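Local structure of probable ribose-5-phosphate isomerase B (Mycoplasma genitalium, 6MU0) at residues Ala107-Ala113 with Phe135-Glu141; Ile13-Ser17 with Val60-Val64; Ile27-Leu32 with Ile129-Asp133. The protein probably catalyses the interconversion of ribulose 5-phosphate and ribose 5-phosphate in the non-oxidative stage of the pentose phosphate pathway. Where two conformers were deposited one is given. Numbering follows the deposited sequence.

Contact 1. Residues Ala107-Ala113 with Phe135-Glu141; sequences ARQHDNA and FLKANFE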
# COMPACT_ATOMS: atom_id res chain seq x y z
N ALA A 107 0.85 -8.98 -6.91
CA ALA A 107 0.36 -8.63 -5.58
C ALA A 107 -1.14 -8.37 -5.59
O ALA A 107 -1.82 -8.63 -4.60
CB ALA A 107 1.09 -7.39 -5.07
N ARG A 108 -1.66 -7.86 -6.70
CA ARG A 108 -3.10 -7.69 -6.89
C ARG A 108 -3.74 -8.98 -7.42
O ARG A 108 -4.74 -9.45 -6.89
CB ARG A 108 -3.32 -6.55 -7.89
CG ARG A 108 -4.63 -5.82 -7.75
CD ARG A 108 -4.55 -4.69 -6.73
NE ARG A 108 -5.86 -4.08 -6.54
CZ ARG A 108 -6.34 -3.10 -7.29
NH1 ARG A 108 -7.55 -2.61 -7.04
NH2 ARG A 108 -5.64 -2.61 -8.31
N GLN A 109 -3.15 -9.55 -8.48
CA GLN A 109 -3.75 -10.67 -9.20
C GLN A 109 -3.95 -11.88 -8.30
O GLN A 109 -5.01 -12.52 -8.33
CB GLN A 109 -2.87 -11.04 -10.39
CG GLN A 109 -2.86 -10.00 -11.50
CD GLN A 109 -1.72 -10.19 -12.48
OE1 GLN A 109 -0.73 -10.85 -12.17
NE2 GLN A 109 -1.85 -9.60 -13.67
N HIS A 110 -2.92 -12.24 -7.53
CA HIS A 110 -2.98 -13.41 -6.65
C HIS A 110 -3.34 -13.06 -5.22
O HIS A 110 -4.13 -13.77 -4.59
CB HIS A 110 -1.64 -14.14 -6.63
CG HIS A 110 -1.34 -14.89 -7.89
ND1 HIS A 110 -0.37 -15.87 -7.95
CD2 HIS A 110 -1.87 -14.81 -9.13
CE1 HIS A 110 -0.32 -16.36 -9.17
NE2 HIS A 110 -1.23 -15.74 -9.91
N ASP A 111 -2.77 -11.99 -4.67
CA ASP A 111 -2.89 -11.74 -3.24
C ASP A 111 -3.99 -10.75 -2.88
O ASP A 111 -4.22 -10.54 -1.68
CB ASP A 111 -1.56 -11.22 -2.68
CG ASP A 111 -0.39 -12.09 -3.03
OD1 ASP A 111 -0.27 -13.18 -2.45
OD2 ASP A 111 0.42 -11.68 -3.87
N ASN A 112 -4.65 -10.15 -3.86
CA ASN A 112 -5.72 -9.17 -3.63
C ASN A 112 -5.30 -8.08 -2.65
O ASN A 112 -6.09 -7.61 -1.84
CB ASN A 112 -7.01 -9.84 -3.17
CG ASN A 112 -8.21 -8.95 -3.38
OD1 ASN A 112 -8.19 -8.08 -4.25
ND2 ASN A 112 -9.26 -9.16 -2.60
N ALA A 113 -4.04 -7.66 -2.72
CA ALA A 113 -3.55 -6.72 -1.73
C ALA A 113 -4.34 -5.42 -1.81
O ALA A 113 -4.65 -4.93 -2.89
CB ALA A 113 -2.08 -6.42 -1.97
N PHE A 135 0.46 -2.13 -10.13
CA PHE A 135 -0.41 -2.57 -9.05
C PHE A 135 -1.83 -2.04 -9.24
O PHE A 135 -2.80 -2.79 -9.08
CB PHE A 135 0.18 -2.09 -7.73
CG PHE A 135 -0.61 -2.48 -6.51
CD1 PHE A 135 -0.42 -3.71 -5.92
CD2 PHE A 135 -1.51 -1.60 -5.94
CE1 PHE A 135 -1.11 -4.07 -4.78
CE2 PHE A 135 -2.22 -1.95 -4.81
CZ PHE A 135 -2.02 -3.19 -4.23
N LEU A 136 -1.96 -0.77 -9.61
CA LEU A 136 -3.28 -0.17 -9.77
C LEU A 136 -3.99 -0.68 -11.02
O LEU A 136 -5.22 -0.80 -11.03
CB LEU A 136 -3.18 1.35 -9.80
CG LEU A 136 -2.75 1.98 -8.48
CD1 LEU A 136 -2.54 3.46 -8.63
CD2 LEU A 136 -3.79 1.70 -7.41
N LYS A 137 -3.24 -0.98 -12.08
CA LYS A 137 -3.83 -1.46 -13.33
C LYS A 137 -4.27 -2.92 -13.23
O LYS A 137 -5.21 -3.32 -13.93
CB LYS A 137 -2.82 -1.29 -14.46
CG LYS A 137 -3.35 -1.62 -15.85
CD LYS A 137 -2.28 -1.37 -16.91
CE LYS A 137 -2.80 -1.67 -18.30
NZ LYS A 137 -1.76 -1.43 -19.35
N ALA A 138 -3.60 -3.71 -12.40
CA ALA A 138 -3.90 -5.13 -12.30
C ALA A 138 -5.23 -5.35 -11.60
O ALA A 138 -5.74 -4.49 -10.87
CB ALA A 138 -2.79 -5.84 -11.53
N ASN A 139 -5.81 -6.53 -11.82
CA ASN A 139 -7.06 -6.94 -11.20
C ASN A 139 -6.88 -8.28 -10.51
O ASN A 139 -6.15 -9.15 -10.99
CB ASN A 139 -8.18 -7.07 -12.25
CG ASN A 139 -8.47 -5.76 -12.95
OD1 ASN A 139 -8.70 -4.74 -12.30
ND2 ASN A 139 -8.44 -5.77 -14.28
N PHE A 140 -7.54 -8.44 -9.37
CA PHE A 140 -7.56 -9.72 -8.67
C PHE A 140 -8.16 -10.79 -9.57
O PHE A 140 -9.19 -10.57 -10.22
CB PHE A 140 -8.39 -9.56 -7.39
CG PHE A 140 -8.44 -10.80 -6.53
CD1 PHE A 140 -7.28 -11.49 -6.21
CD2 PHE A 140 -9.65 -11.25 -6.02
CE1 PHE A 140 -7.33 -12.62 -5.40
CE2 PHE A 140 -9.70 -12.38 -5.22
CZ PHE A 140 -8.54 -13.06 -4.91
N GLU A 141 -7.50 -11.95 -9.63
CA GLU A 141 -7.89 -13.03 -10.53
C GLU A 141 -8.87 -14.03 -9.91
O GLU A 141 -9.38 -14.90 -10.62
CB GLU A 141 -6.65 -13.71 -11.14
CG GLU A 141 -5.90 -12.79 -12.12
CD GLU A 141 -4.59 -13.37 -12.66
OE1 GLU A 141 -4.17 -14.46 -12.23
OE2 GLU A 141 -3.98 -12.70 -13.52
O HOH W 1 -4.41 -8.05 -14.04
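R108, F135 and F140 bury the most surface where the end of helix 101-109 meets the chain leaving helix 125-137. R108 sits on the last turn of its helix and sends its long side chain to the C-terminal end of the other, where carbonyls lack helical partners. There R108 NH2 donates to F135 O at 2.9 Å and, weakly, to L136 O at 3.3 Å, so a cationic guanidinium meets the partial negative charge of a helix C terminus. Its aliphatic part is used as well: R108 CD lies over the face of the F135 ring, 4.0 Å from the centroid, a CH-pi contact, while A107 CB and A113 CB reach F135 CE1 at 4.0 and 3.8 Å. Two consecutive helices on one side of the parallel sheet of this Rossmann-like alpha/beta fold are thus joined where both end, with strand 115-117 between them in sequence. F140, beyond the helix, lays its ring against the turn after Q109; N112, whose positive phi suits asparagine, places CB 3.6 Å from the ring centroid, over its face. Immediately after F140, E141 N donates to Q109 O at 2.9 Å, and a water bridges Q109 NE2 and N139 N, 3.0 Å from each. H110, probably the catalytic proton donor, follows Q109 directly, and its ring stacks on that of H145 in helix 144-158.

Contact 2. Residues Ile13-Ser17 with Val60-Val64; sequences IFIAS and VADKV
This is a buried strand-to-helix packing contact in the core, where helix 53-66 lies against one face of the parallel sheet at strand 12-16. Residues 13-16 are extended, with phi between -102° (F14) and -154° (A16) and psi from 120° (I13) to 170° (A16), and S17 leaves the strand; residues 60-64 are regular helix, with V64 N bonded to V60 O at 3.0 Å. The two axes run nearly antiparallel, at 168°, and approach to 8.4 Å; the closest CA pair is F14 and V60, 5.6 Å apart. Strand alternation turns F14 and A16 toward the helix and I13 and I15 away, to the face where I15 meets I28 of helix 22-34. Helices on both faces of a parallel sheet make the three-layer alpha/beta sandwich of a Rossmann-like fold, in which helix 53-66 leads into strand 72-75, the neighbour of strand 12-16. F14, chi1 m and chi2 -86°, presents a ring face to K63 CB, which stands 3.6 Å from its centroid and 3° off the normal. K63, chi1 and chi2 both m, thereby packs its methylene base while its end leads away. V60, chi1 t, sets CG2 3.6 Å from A16 CB and CG1 4.2 Å from F14 CB. A small alanine leaves room for this beta-branched residue near the backbone, and V64 CG2 lies 4.4 Å from F14 CD2 along the same helix face.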
# COMPACT_ATOMS: atom_id res chain seq x y z
N ILE A 13 -7.27 6.45 -2.26
CA ILE A 13 -5.93 5.90 -2.02
C ILE A 13 -5.29 6.73 -0.91
O ILE A 13 -5.12 7.94 -1.06
CB ILE A 13 -5.06 5.96 -3.29
CG1 ILE A 13 -5.73 5.19 -4.43
CG2 ILE A 13 -3.66 5.40 -3.00
CD1 ILE A 13 -4.98 5.31 -5.76
N PHE A 14 -4.94 6.07 0.19
CA PHE A 14 -4.29 6.72 1.32
C PHE A 14 -2.80 6.41 1.26
O PHE A 14 -2.42 5.25 1.11
CB PHE A 14 -4.88 6.20 2.63
CG PHE A 14 -6.36 6.45 2.75
CD1 PHE A 14 -6.83 7.65 3.26
CD2 PHE A 14 -7.28 5.50 2.32
CE1 PHE A 14 -8.19 7.90 3.37
CE2 PHE A 14 -8.65 5.75 2.43
CZ PHE A 14 -9.09 6.95 2.95
N ILE A 15 -1.96 7.44 1.38
CA ILE A 15 -0.52 7.27 1.26
C ILE A 15 0.17 7.90 2.46
O ILE A 15 -0.21 8.98 2.93
CB ILE A 15 0.01 7.83 -0.08
CG1 ILE A 15 1.50 7.51 -0.26
CG2 ILE A 15 -0.25 9.32 -0.22
CD1 ILE A 15 2.00 7.70 -1.68
N ALA A 16 1.20 7.22 2.96
CA ALA A 16 2.03 7.74 4.03
C ALA A 16 3.41 7.11 3.95
O ALA A 16 3.64 6.15 3.21
CB ALA A 16 1.40 7.52 5.41
N SER A 17 4.33 7.64 4.75
CA SER A 17 5.69 7.11 4.80
C SER A 17 6.23 7.36 6.20
O SER A 17 5.55 7.91 7.06
CB SER A 17 6.58 7.80 3.76
OG SER A 17 6.83 9.16 4.09
N VAL A 60 -2.71 4.81 7.61
CA VAL A 60 -3.19 4.33 6.31
C VAL A 60 -4.04 3.08 6.49
O VAL A 60 -5.14 2.98 5.94
CB VAL A 60 -2.00 4.06 5.38
CG1 VAL A 60 -2.43 3.21 4.19
CG2 VAL A 60 -1.38 5.36 4.91
N ALA A 61 -3.53 2.10 7.23
CA ALA A 61 -4.20 0.81 7.32
C ALA A 61 -5.55 0.93 8.01
O ALA A 61 -6.52 0.26 7.62
CB ALA A 61 -3.31 -0.20 8.02
N ASP A 62 -5.65 1.78 9.04
CA ASP A 62 -6.94 1.97 9.70
C ASP A 62 -7.96 2.59 8.76
O ASP A 62 -9.16 2.31 8.88
CB ASP A 62 -6.78 2.80 10.98
CG ASP A 62 -6.26 1.99 12.16
OD1 ASP A 62 -6.44 0.75 12.18
OD2 ASP A 62 -5.68 2.60 13.08
N LYS A 63 -7.53 3.44 7.82
CA LYS A 63 -8.46 3.96 6.82
C LYS A 63 -8.90 2.86 5.86
O LYS A 63 -10.09 2.71 5.56
CB LYS A 63 -7.84 5.12 6.04
CG LYS A 63 -7.72 6.41 6.82
CD LYS A 63 -9.09 7.03 7.07
CE LYS A 63 -8.94 8.40 7.70
NZ LYS A 63 -10.27 9.03 7.95
N VAL A 64 -7.94 2.07 5.35
CA VAL A 64 -8.28 1.00 4.42
C VAL A 64 -9.24 0.01 5.08
O VAL A 64 -10.19 -0.46 4.45
CB VAL A 64 -7.01 0.33 3.88
CG1 VAL A 64 -7.34 -0.91 3.06
CG2 VAL A 64 -6.22 1.33 3.05

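Contact 3. Residues Ile27-Leu32 with Ile129-Asp133; sequences IISEHL and IKIVD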
# COMPACT_ATOMS: atom_id res chain seq x y z
N ILE A 27 6.07 12.52 -5.06
CA ILE A 27 6.08 12.10 -6.46
C ILE A 27 4.89 11.20 -6.76
O ILE A 27 4.17 11.40 -7.75
CB ILE A 27 7.41 11.41 -6.80
CG1 ILE A 27 8.57 12.41 -6.75
CG2 ILE A 27 7.33 10.73 -8.16
CD1 ILE A 27 9.95 11.76 -6.84
N ILE A 28 4.67 10.18 -5.93
CA ILE A 28 3.57 9.25 -6.18
C ILE A 28 2.23 9.95 -6.05
O ILE A 28 1.33 9.79 -6.89
CB ILE A 28 3.66 8.04 -5.24
CG1 ILE A 28 4.90 7.20 -5.54
CG2 ILE A 28 2.39 7.22 -5.35
CD1 ILE A 28 5.14 6.12 -4.51
N SER A 29 2.06 10.75 -4.99
CA SER A 29 0.78 11.41 -4.76
C SER A 29 0.40 12.31 -5.93
O SER A 29 -0.72 12.25 -6.44
CB SER A 29 0.83 12.20 -3.46
OG SER A 29 -0.39 12.88 -3.25
N GLU A 30 1.34 13.14 -6.38
CA GLU A 30 1.03 14.05 -7.48
C GLU A 30 0.84 13.30 -8.80
O GLU A 30 -0.00 13.68 -9.62
CB GLU A 30 2.11 15.14 -7.58
CG GLU A 30 2.15 16.06 -6.37
CD GLU A 30 0.89 16.91 -6.19
OE1 GLU A 30 0.20 17.21 -7.19
OE2 GLU A 30 0.61 17.31 -5.04
N HIS A 31 1.63 12.24 -9.02
CA HIS A 31 1.44 11.39 -10.19
C HIS A 31 0.02 10.85 -10.26
O HIS A 31 -0.65 10.90 -11.30
CB HIS A 31 2.48 10.27 -10.10
CG HIS A 31 2.30 9.17 -11.10
ND1 HIS A 31 2.68 9.28 -12.42
CD2 HIS A 31 1.85 7.90 -10.95
CE1 HIS A 31 2.44 8.14 -13.04
NE2 HIS A 31 1.93 7.29 -12.17
N LEU A 32 -0.47 10.31 -9.14
CA LEU A 32 -1.80 9.72 -9.11
C LEU A 32 -2.89 10.77 -9.17
O LEU A 32 -3.95 10.55 -9.78
CB LEU A 32 -1.94 8.83 -7.87
CG LEU A 32 -1.02 7.62 -7.86
CD1 LEU A 32 -1.23 6.84 -6.58
CD2 LEU A 32 -1.26 6.73 -9.09
N ILE A 129 7.39 4.18 -9.20
CA ILE A 129 6.23 4.63 -9.98
C ILE A 129 5.69 3.51 -10.85
O ILE A 129 4.48 3.32 -10.96
CB ILE A 129 6.60 5.88 -10.81
CG1 ILE A 129 6.73 7.11 -9.91
CG2 ILE A 129 5.57 6.12 -11.90
CD1 ILE A 129 5.41 7.61 -9.34
N LYS A 130 6.59 2.74 -11.48
CA LYS A 130 6.14 1.63 -12.31
C LYS A 130 5.42 0.57 -11.49
O LYS A 130 4.43 -0.02 -11.94
CB LYS A 130 7.33 1.00 -13.04
CG LYS A 130 7.97 1.94 -14.03
CD LYS A 130 9.30 1.39 -14.53
CE LYS A 130 10.06 2.44 -15.29
NZ LYS A 130 11.41 1.94 -15.66
N ILE A 131 5.93 0.30 -10.28
CA ILE A 131 5.27 -0.64 -9.38
C ILE A 131 3.86 -0.17 -9.05
O ILE A 131 2.90 -0.94 -9.13
CB ILE A 131 6.13 -0.82 -8.12
CG1 ILE A 131 7.41 -1.62 -8.45
CG2 ILE A 131 5.32 -1.45 -6.99
CD1 ILE A 131 8.46 -1.55 -7.36
N VAL A 132 3.74 1.10 -8.66
CA VAL A 132 2.43 1.67 -8.36
C VAL A 132 1.49 1.54 -9.55
O VAL A 132 0.34 1.09 -9.41
CB VAL A 132 2.58 3.14 -7.91
CG1 VAL A 132 1.22 3.82 -7.83
CG2 VAL A 132 3.29 3.23 -6.57
N ASP A 133 1.96 1.92 -10.74
CA ASP A 133 1.08 1.89 -11.91
C ASP A 133 0.61 0.47 -12.21
O ASP A 133 -0.58 0.26 -12.51
CB ASP A 133 1.80 2.47 -13.12
CG ASP A 133 1.88 4.00 -13.11
OD1 ASP A 133 1.18 4.65 -12.29
OD2 ASP A 133 2.63 4.54 -13.94
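I129 opens the second segment and has the largest area covered here. With chi1 and chi2 both m, its CD1 comes to 3.8 Å from I27 CG2 and 3.9 Å from I28 CG1, while its CG2 lies over the face of the H31 ring, 4.0 Å from the centroid. A branched isoleucine can thus meet aliphatic and aromatic neighbours together. One turn after I129 along the helix, V132 points toward helix 22-34, its CG2 4.0 Å from I28 CD1 and its CG1 4.0 Å from L32 CD2. Beneath this seam, I28 and L32 also rest on I15 and I13 of strand 12-16, so both apolar residues serve the helix pair and the sheet. D133 follows at the more exposed margin and accepts a hydrogen bond from H31 NE2 at its OD1, 2.7 Å away. The segment axes cross at -45° and come no closer than 10.9 Å, a fairly wide separation, spanned by I129, I28, L32 and H31 meeting the shorter V132 and D133 between two helices on one side of the Rossmann-like sheet. The chemistry implies an apolar inner seam with a polar edge: the H31-D133 bond adds a directional tie at the margin, and a protonated H31 would add electrostatic attraction to it.

Overall arrangement
From the N terminus, strand 12-16 takes part in contact 2 and leads into helix 22-34, which supplies the first half of contact 3. Contact 2 closes when helix 53-66 arrives, while contact 3 is still open, so these two cross. After strands 72-75 and 95-97, helix 101-109 opens contact 1. Helix 125-137 then closes contact 3 through residues 129-133 and contact 1 through residues 135-141, so that pair crosses too, whereas contacts 2 and 1 follow in series. Contact 2 holds one face of the sheet; contacts 1 and 3 link helices 101-109, 125-137 and 22-34 on the other. L136 touches both L32 and I13, drawing all three together.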